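Oxidoreductase protein (Agrobacterium radiobacter, PDB 5UI9) probably catalyses NAD-dependent oxidation or reduction of a small hydroxylated substrate, as a GFO/IDH/MocA-family enzyme that binds NAD and a dihydroxy acid side by side. Local coordinates at residues R156-V161 with S231-K235; N126-P132 with N290-V295; T251-I255 with V265-N269. All blocks are in the same frame, centred on the assembly; numbering follows the deposited sequence.

Contact 1 (R156-V161 with S231-K235); sequences RSGFDV and SYATK. With 8A1 ((2S)-2,3-dihydroxy-2-methylpropanoic acid), chain D.
Val-161 packs against the ring of Tyr-232 in a CH-pi contact: its CG2 stands over the centre of one face, 4.0 Å from the centroid and 10° off the normal, while CG1 lies 3.5 Å from Tyr-232 CZ. Tyr-232 OH donates to the bound dihydroxy acid at O1, 2.6 Å away. Val-161 thus covers a face of this ligand-pocket tyrosine, while the ligand meets it near the ring plane.

The backbones are joined by two hydrogen bonds. Ser-157 N gives a 2.9 Å bond to Ser-231 O, and Ser-157 O takes one of 3.0 Å from Thr-234 N, which stands 50° above the carbonyl plane. Ser-231 OG, anti to its own N (chi1 173°), accepts from Ala-233 N in an ST turn and donates to Thr-234 OG1. Ser-231 CB lies over a guanidinium face of Arg-156, 3.5 Å from NH2.

The solvent side is looser: Gly-158 is exposed, its N bonded to Glu-239, and past it a water spans the gap between Phe-159 O and Tyr-232 O, donating to both.

Strands 148-156 and 225-231 run parallel and end here at the pair Arg-156 and Ser-231. Helix 175-191 touches Tyr-232 through Asp-178 and Leu-179, and Arg-156 forms salt bridges with Asp-229 and with Asp-249 of the second subunit.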
# COMPACT_ATOMS: atom_id res chain seq x y z
N ARG A 156 8.61 4.50 -5.59
CA ARG A 156 9.30 5.07 -4.43
C ARG A 156 10.78 5.12 -4.78
O ARG A 156 11.39 4.09 -5.06
CB ARG A 156 9.07 4.24 -3.17
CG ARG A 156 7.61 3.92 -2.88
CD ARG A 156 7.42 3.40 -1.46
NE ARG A 156 7.45 4.51 -0.49
CZ ARG A 156 6.47 5.38 -0.28
NH1 ARG A 156 5.32 5.31 -0.96
NH2 ARG A 156 6.63 6.35 0.62
N SER A 157 11.33 6.33 -4.77
CA SER A 157 12.65 6.62 -5.33
C SER A 157 13.36 7.68 -4.50
O SER A 157 12.72 8.47 -3.80
CB SER A 157 12.49 7.15 -6.76
OG SER A 157 13.74 7.45 -7.33
N GLY A 158 14.69 7.65 -4.57
CA GLY A 158 15.54 8.73 -4.05
C GLY A 158 16.39 9.36 -5.15
O GLY A 158 17.40 9.98 -4.86
N PHE A 159 15.95 9.21 -6.41
CA PHE A 159 16.72 9.66 -7.58
C PHE A 159 16.68 11.19 -7.67
O PHE A 159 15.63 11.80 -7.43
CB PHE A 159 16.14 9.04 -8.86
CG PHE A 159 16.90 9.39 -10.12
CD1 PHE A 159 18.14 8.83 -10.37
CD2 PHE A 159 16.36 10.27 -11.05
CE1 PHE A 159 18.84 9.15 -11.53
CE2 PHE A 159 17.05 10.59 -12.21
CZ PHE A 159 18.29 10.03 -12.45
N ASP A 160 17.81 11.78 -8.05
CA ASP A 160 17.92 13.23 -8.21
C ASP A 160 17.34 13.65 -9.58
O ASP A 160 18.08 13.95 -10.52
CB ASP A 160 19.40 13.65 -8.05
CG ASP A 160 19.61 15.17 -8.13
OD1 ASP A 160 18.63 15.95 -8.08
OD2 ASP A 160 20.78 15.57 -8.24
N VAL A 161 16.00 13.66 -9.66
CA VAL A 161 15.28 14.21 -10.83
C VAL A 161 15.45 15.72 -10.99
O VAL A 161 15.22 16.24 -12.08
CB VAL A 161 13.74 13.98 -10.79
CG1 VAL A 161 13.39 12.57 -11.21
CG2 VAL A 161 13.13 14.35 -9.42
N SER A 231 6.77 8.46 -3.98
CA SER A 231 7.72 9.16 -3.14
C SER A 231 9.00 9.44 -3.91
O SER A 231 9.49 8.55 -4.62
CB SER A 231 8.06 8.32 -1.90
OG SER A 231 9.12 8.89 -1.14
N TYR A 232 9.52 10.66 -3.79
CA TYR A 232 10.88 11.01 -4.21
C TYR A 232 11.83 11.25 -3.01
O TYR A 232 12.90 11.85 -3.16
CB TYR A 232 10.87 12.21 -5.17
CG TYR A 232 10.83 11.83 -6.64
CD1 TYR A 232 11.82 11.02 -7.20
CD2 TYR A 232 9.81 12.29 -7.47
CE1 TYR A 232 11.80 10.69 -8.55
CE2 TYR A 232 9.78 11.95 -8.82
CZ TYR A 232 10.78 11.15 -9.35
OH TYR A 232 10.76 10.81 -10.67
N ALA A 233 11.44 10.77 -1.83
CA ALA A 233 12.26 10.87 -0.61
C ALA A 233 12.56 9.49 0.02
O ALA A 233 12.81 9.39 1.22
CB ALA A 233 11.59 11.78 0.40
N THR A 234 12.56 8.44 -0.81
CA THR A 234 12.75 7.07 -0.36
C THR A 234 14.20 6.66 -0.64
O THR A 234 14.64 6.69 -1.78
CB THR A 234 11.74 6.14 -1.06
OG1 THR A 234 10.41 6.52 -0.70
CG2 THR A 234 11.96 4.68 -0.67
N LYS A 235 14.93 6.27 0.41
CA LYS A 235 16.37 5.96 0.32
C LYS A 235 16.60 4.47 0.46
O LYS A 235 16.63 3.94 1.58
CB LYS A 235 17.14 6.74 1.38
CG LYS A 235 17.12 8.23 1.13
CD LYS A 235 17.49 9.05 2.35
CE LYS A 235 17.35 10.54 2.05
NZ LYS A 235 17.85 11.37 3.16
OXT 8A1 D . 9.16 10.72 -16.30
C 8A1 D . 8.67 11.77 -15.82
O 8A1 D . 7.60 12.26 -16.24
CA 8A1 D . 9.37 12.46 -14.68
CB 8A1 D . 8.74 11.94 -13.39
O1 8A1 D . 9.45 12.38 -12.23
O2 8A1 D . 9.19 13.88 -14.78
C3 8A1 D . 10.88 12.17 -14.74
O HOH W 1 14.81 12.56 -4.97

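Contact 2 (N126-P132 with N290-V295); sequences NFRWQTP and NIQESV. With NAD (nicotinamide-adenine-dinucleotide), chain C.
Asn-290 opens the helical side by crossing Gln-130 at about a right angle, its OD1 3.5 Å from Gln-130 CG. A water lies between Asn-290 OD1, Glu-293 OE1 and Thr-131 N, and accepts from the last, at the start of helix 131-141.

Ile-291 faces the ligands. Its CD1 is 4.1 Å from Phe-127 CE1, and its CG2 lies 3.8 Å from the carboxamide nitrogen N7N of NAD, a nitrogen that also meets the Phe-127 ring at its edge. Both side chains touch the bound dihydroxy acid as well.

Glu-293 stretches out along a fully extended chain to take the hydroxyl of Thr-131. Thr-131 OG1 donates to Glu-293 OE1 across 3.1 Å, coming from 55° above the carboxylate plane, and OE2 is held by Gln-279.

Ser-294 is buried against the backbone between Asn-126 and Gln-130. A chi1 of 75° turns Ser-294 OG back to its own helix, where it donates to Ile-291 O at 2.6 Å, a carbonyl that Val-295 N also uses. Ser-294 OG in turn accepts from a second water, and that water's other proton goes to Asn-126 OD1.

Val-295 ends the row with CG2 3.6 Å from Asn-126 ND2. The Asn-126 amide faces the carboxamide of NAD: N7N donates to OD1 at 3.1 Å and 165°, whereas ND2 to O7N, 2.8 Å, is bent and weak.

The near-straight bond from N7N to Asn-126 OD1, with only weak help from ND2, probably favours this rotation of the carboxamide. Ser-294, through the shared water, and His-124, which holds ND2, probably help position the Asn-126 amide.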
# COMPACT_ATOMS: atom_id res chain seq x y z
N ASN A 126 3.61 8.14 -21.30
CA ASN A 126 4.41 7.00 -21.79
C ASN A 126 4.65 5.85 -20.79
O ASN A 126 5.16 4.80 -21.18
CB ASN A 126 5.74 7.47 -22.45
CG ASN A 126 6.65 8.28 -21.52
OD1 ASN A 126 6.66 8.09 -20.31
ND2 ASN A 126 7.43 9.18 -22.10
N PHE A 127 4.23 6.02 -19.54
CA PHE A 127 4.48 4.99 -18.50
C PHE A 127 3.72 3.70 -18.78
O PHE A 127 4.30 2.63 -18.71
CB PHE A 127 4.19 5.52 -17.09
CG PHE A 127 5.39 6.11 -16.41
CD1 PHE A 127 6.12 7.12 -17.02
CD2 PHE A 127 5.79 5.67 -15.15
CE1 PHE A 127 7.23 7.67 -16.40
CE2 PHE A 127 6.89 6.22 -14.52
CZ PHE A 127 7.62 7.21 -15.14
N ARG A 128 2.44 3.81 -19.17
CA ARG A 128 1.67 2.63 -19.58
C ARG A 128 2.25 1.90 -20.82
O ARG A 128 1.94 0.73 -21.04
CB ARG A 128 0.20 2.98 -19.83
CG ARG A 128 -0.06 3.83 -21.08
CD ARG A 128 -1.50 3.72 -21.54
NE ARG A 128 -2.42 4.42 -20.64
CZ ARG A 128 -3.73 4.53 -20.82
NH1 ARG A 128 -4.32 4.00 -21.89
NH2 ARG A 128 -4.46 5.20 -19.95
N TRP A 129 3.06 2.61 -21.60
CA TRP A 129 3.76 2.03 -22.76
C TRP A 129 5.11 1.36 -22.45
O TRP A 129 5.76 0.84 -23.35
CB TRP A 129 3.92 3.09 -23.87
CG TRP A 129 2.64 3.39 -24.55
CD1 TRP A 129 1.80 4.45 -24.32
CD2 TRP A 129 2.01 2.59 -25.56
NE1 TRP A 129 0.70 4.36 -25.13
CE2 TRP A 129 0.80 3.23 -25.90
CE3 TRP A 129 2.36 1.39 -26.20
CZ2 TRP A 129 -0.07 2.72 -26.87
CZ3 TRP A 129 1.49 0.88 -27.17
CH2 TRP A 129 0.30 1.54 -27.50
N GLN A 130 5.53 1.35 -21.18
CA GLN A 130 6.71 0.61 -20.74
C GLN A 130 6.44 -0.89 -20.87
O GLN A 130 5.35 -1.36 -20.55
CB GLN A 130 7.06 0.93 -19.28
CG GLN A 130 7.54 2.36 -19.02
CD GLN A 130 7.62 2.71 -17.53
OE1 GLN A 130 7.83 3.88 -17.17
NE2 GLN A 130 7.43 1.72 -16.67
N THR A 131 7.44 -1.64 -21.32
CA THR A 131 7.33 -3.10 -21.48
C THR A 131 6.77 -3.84 -20.24
O THR A 131 5.84 -4.63 -20.38
CB THR A 131 8.67 -3.70 -21.94
OG1 THR A 131 9.06 -3.08 -23.17
CG2 THR A 131 8.59 -5.22 -22.13
N PRO A 132 7.31 -3.58 -19.03
CA PRO A 132 6.76 -4.29 -17.87
C PRO A 132 5.29 -3.99 -17.57
O PRO A 132 4.56 -4.88 -17.12
CB PRO A 132 7.65 -3.82 -16.70
CG PRO A 132 8.32 -2.59 -17.20
CD PRO A 132 8.50 -2.80 -18.67
N ASN A 290 14.23 2.54 -19.70
CA ASN A 290 12.85 2.05 -19.69
C ASN A 290 11.89 3.12 -20.25
O ASN A 290 11.05 2.80 -21.09
CB ASN A 290 12.42 1.64 -18.28
CG ASN A 290 11.05 0.99 -18.22
OD1 ASN A 290 10.50 0.54 -19.24
ND2 ASN A 290 10.48 0.93 -17.03
N ILE A 291 12.03 4.36 -19.77
CA ILE A 291 11.22 5.49 -20.24
C ILE A 291 11.52 5.76 -21.71
O ILE A 291 10.61 5.98 -22.52
CB ILE A 291 11.46 6.76 -19.38
CG1 ILE A 291 10.91 6.54 -17.95
CG2 ILE A 291 10.81 8.00 -20.01
CD1 ILE A 291 11.26 7.64 -16.97
N GLN A 292 12.81 5.74 -22.05
CA GLN A 292 13.24 6.01 -23.42
C GLN A 292 12.67 5.04 -24.45
O GLN A 292 12.25 5.47 -25.53
CB GLN A 292 14.77 6.06 -23.47
CG GLN A 292 15.32 7.33 -22.83
CD GLN A 292 16.82 7.29 -22.59
OE1 GLN A 292 17.36 6.28 -22.15
NE2 GLN A 292 17.49 8.40 -22.87
N GLU A 293 12.62 3.75 -24.12
CA GLU A 293 11.94 2.77 -24.97
C GLU A 293 10.47 3.12 -25.15
O GLU A 293 9.95 3.03 -26.27
CB GLU A 293 12.04 1.34 -24.41
CG GLU A 293 11.45 0.29 -25.35
CD GLU A 293 11.49 -1.13 -24.80
OE1 GLU A 293 11.59 -1.32 -23.58
OE2 GLU A 293 11.42 -2.08 -25.61
N SER A 294 9.80 3.51 -24.07
CA SER A 294 8.37 3.81 -24.12
C SER A 294 8.05 5.06 -24.97
O SER A 294 6.95 5.18 -25.49
CB SER A 294 7.79 3.95 -22.71
OG SER A 294 8.16 5.17 -22.10
N VAL A 295 9.02 5.97 -25.09
CA VAL A 295 8.90 7.15 -25.95
C VAL A 295 8.78 6.70 -27.41
O VAL A 295 7.94 7.20 -28.13
CB VAL A 295 10.10 8.12 -25.78
CG1 VAL A 295 10.04 9.26 -26.79
CG2 VAL A 295 10.18 8.67 -24.36
PA NAD C . 12.62 21.95 -20.05
O1A NAD C . 12.41 23.25 -19.31
O2A NAD C . 13.96 21.26 -20.01
O5B NAD C . 12.23 22.17 -21.58
C5B NAD C . 11.16 23.02 -21.99
C4B NAD C . 11.64 23.77 -23.23
O4B NAD C . 10.52 24.39 -23.84
C3B NAD C . 12.64 24.86 -22.90
O3B NAD C . 13.79 24.73 -23.75
C2B NAD C . 11.90 26.17 -23.14
O2B NAD C . 12.76 27.18 -23.67
C1B NAD C . 10.83 25.75 -24.15
N9A NAD C . 9.56 26.50 -24.15
C8A NAD C . 8.76 26.78 -23.10
N7A NAD C . 7.65 27.45 -23.51
C5A NAD C . 7.73 27.59 -24.85
C6A NAD C . 6.91 28.20 -25.93
N6A NAD C . 5.73 28.81 -25.66
N1A NAD C . 7.37 28.11 -27.20
C2A NAD C . 8.54 27.51 -27.51
N3A NAD C . 9.33 26.94 -26.58
C4A NAD C . 8.98 26.95 -25.26
O3 NAD C . 11.49 20.91 -19.57
PN NAD C . 11.64 19.31 -19.66
O1N NAD C . 12.36 18.79 -18.44
O2N NAD C . 12.14 18.92 -21.02
O5D NAD C . 10.10 18.91 -19.49
C5D NAD C . 9.15 19.33 -20.47
C4D NAD C . 7.87 18.54 -20.25
O4D NAD C . 8.17 17.15 -20.41
C3D NAD C . 7.31 18.74 -18.85
O3D NAD C . 5.90 19.01 -18.93
C2D NAD C . 7.58 17.43 -18.13
O2D NAD C . 6.56 17.06 -17.21
C1D NAD C . 7.66 16.42 -19.28
N1N NAD C . 8.49 15.22 -19.03
C2N NAD C . 7.95 14.04 -19.39
C3N NAD C . 8.63 12.84 -19.21
C7N NAD C . 7.95 11.57 -19.63
O7N NAD C . 7.22 11.58 -20.62
N7N NAD C . 8.16 10.44 -18.94
C4N NAD C . 9.90 12.88 -18.63
C5N NAD C . 10.45 14.11 -18.27
C6N NAD C . 9.72 15.28 -18.49
O HOH W 2 7.66 5.72 -19.49
O HOH W 3 9.92 -0.11 -21.89

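Contact 3 (T251-I255 with V265-N269); sequences TQGTI and VTGPN
Thr-254 and Thr-266 form an antiparallel hydrogen-bonded pair whose two amides and two carbonyls satisfy each other. Thr-254 N donates to Thr-266 O at 3.0 Å, and Thr-266 N returns the bond to Thr-254 O at 3.1 Å. Both donors lie in the carbonyl plane. Each carbonyl also takes a CA-H contact: Val-265 CA is 3.5 Å from Thr-254 O, and Gly-253 CA is 3.1 Å from Thr-266 O. Neighbouring backbone takes up other bonds: Ile-255 pairs with Ile-248, Val-265 with Thr-272 and Gln-252 with Ile-145.

Both threonines hold OG1 between backbone N and carbonyl carbon (chi1 52° and 79°), which brings Thr-254 OG1 and Thr-266 OG1 alongside each other, 3.0 Å apart. The firm partner of Thr-254 OG1 is Lys-235 O of the second subunit.

Toward Gln-252 and Pro-268 the regular pairing stops. Gln-252 O has Gly-267 CA at 3.5 Å, a CA-H contact, with Pro-268 CD beside it. On the other sheet face Ile-255 CG1 meets Val-265 CG2 at 4.4 Å, in a non-hydrogen-bonded pair.

This is the open end of the beta hairpin 253-258 and 262-266. Strands 245-250 and 271-275 flank it, and Val-139 of helix 131-141 packs on Ile-255 and Val-265.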
# COMPACT_ATOMS: atom_id res chain seq x y z
N THR A 251 -9.31 -13.28 -8.33
CA THR A 251 -10.06 -14.42 -7.79
C THR A 251 -9.37 -15.78 -7.97
O THR A 251 -9.57 -16.69 -7.16
CB THR A 251 -11.47 -14.52 -8.41
OG1 THR A 251 -11.36 -14.56 -9.84
CG2 THR A 251 -12.34 -13.32 -8.00
N GLN A 252 -8.55 -15.91 -9.02
CA GLN A 252 -7.82 -17.16 -9.32
C GLN A 252 -6.29 -17.04 -9.26
O GLN A 252 -5.59 -17.98 -9.63
CB GLN A 252 -8.23 -17.68 -10.70
CG GLN A 252 -9.69 -18.06 -10.84
CD GLN A 252 -10.09 -18.38 -12.27
OE1 GLN A 252 -9.24 -18.61 -13.14
NE2 GLN A 252 -11.39 -18.39 -12.53
N GLY A 253 -5.76 -15.90 -8.79
CA GLY A 253 -4.31 -15.73 -8.79
C GLY A 253 -3.78 -14.36 -8.41
O GLY A 253 -4.52 -13.49 -7.94
N THR A 254 -2.48 -14.19 -8.63
CA THR A 254 -1.77 -12.95 -8.32
C THR A 254 -0.77 -12.57 -9.40
O THR A 254 -0.19 -13.45 -10.05
CB THR A 254 -0.98 -13.07 -7.01
OG1 THR A 254 -0.15 -14.24 -7.04
CG2 THR A 254 -1.90 -13.14 -5.81
N ILE A 255 -0.56 -11.27 -9.57
CA ILE A 255 0.56 -10.74 -10.32
C ILE A 255 1.44 -9.96 -9.35
O ILE A 255 0.93 -9.17 -8.55
CB ILE A 255 0.11 -9.79 -11.46
CG1 ILE A 255 -0.69 -10.56 -12.52
CG2 ILE A 255 1.31 -9.09 -12.10
CD1 ILE A 255 -1.44 -9.66 -13.49
N VAL A 265 3.73 -14.50 -11.81
CA VAL A 265 2.32 -14.74 -12.06
C VAL A 265 2.01 -16.13 -11.52
O VAL A 265 2.63 -17.10 -11.94
CB VAL A 265 1.99 -14.70 -13.56
CG1 VAL A 265 0.52 -15.06 -13.80
CG2 VAL A 265 2.34 -13.35 -14.15
N THR A 266 1.07 -16.22 -10.58
CA THR A 266 0.60 -17.52 -10.10
C THR A 266 -0.89 -17.63 -10.37
O THR A 266 -1.65 -16.70 -10.11
CB THR A 266 0.91 -17.78 -8.60
OG1 THR A 266 -0.03 -17.10 -7.77
CG2 THR A 266 2.33 -17.34 -8.24
N GLY A 267 -1.29 -18.77 -10.93
CA GLY A 267 -2.67 -19.04 -11.30
C GLY A 267 -3.03 -20.48 -10.98
O GLY A 267 -2.28 -21.16 -10.28
N PRO A 268 -4.19 -20.95 -11.48
CA PRO A 268 -4.63 -22.33 -11.20
C PRO A 268 -3.63 -23.43 -11.59
O PRO A 268 -3.54 -24.45 -10.90
CB PRO A 268 -5.93 -22.45 -12.02
CG PRO A 268 -6.42 -21.05 -12.15
CD PRO A 268 -5.18 -20.21 -12.28
N ASN A 269 -2.88 -23.23 -12.68
CA ASN A 269 -1.87 -24.19 -13.15
C ASN A 269 -0.62 -24.19 -12.25
O ASN A 269 -0.18 -25.25 -11.80
CB ASN A 269 -1.47 -23.90 -14.60

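Overall arrangement
Contacts 1 and 2 approach the bound ligands from different sides. Their centres are 19 Å apart and their nearest atoms about 7 Å, yet Tyr-232 of the first and Phe-127 and Ile-291 of the second line the same dihydroxy-acid pocket, which Lys-98, Asp-178 and His-182 help complete. Only contact 2 also touches the NAD directly. Contact 3 lies away from the ligands, its centre 31 Å from that of contact 1 and 25 Å from that of contact 2, although its nearest atoms come within about 7 Å of contact 2 without touching. Helix 131-141, which starts in contact 2, reaches it through Val-139. Across the dimer, residues 231-235 of one subunit meet residues 251-255 of the other.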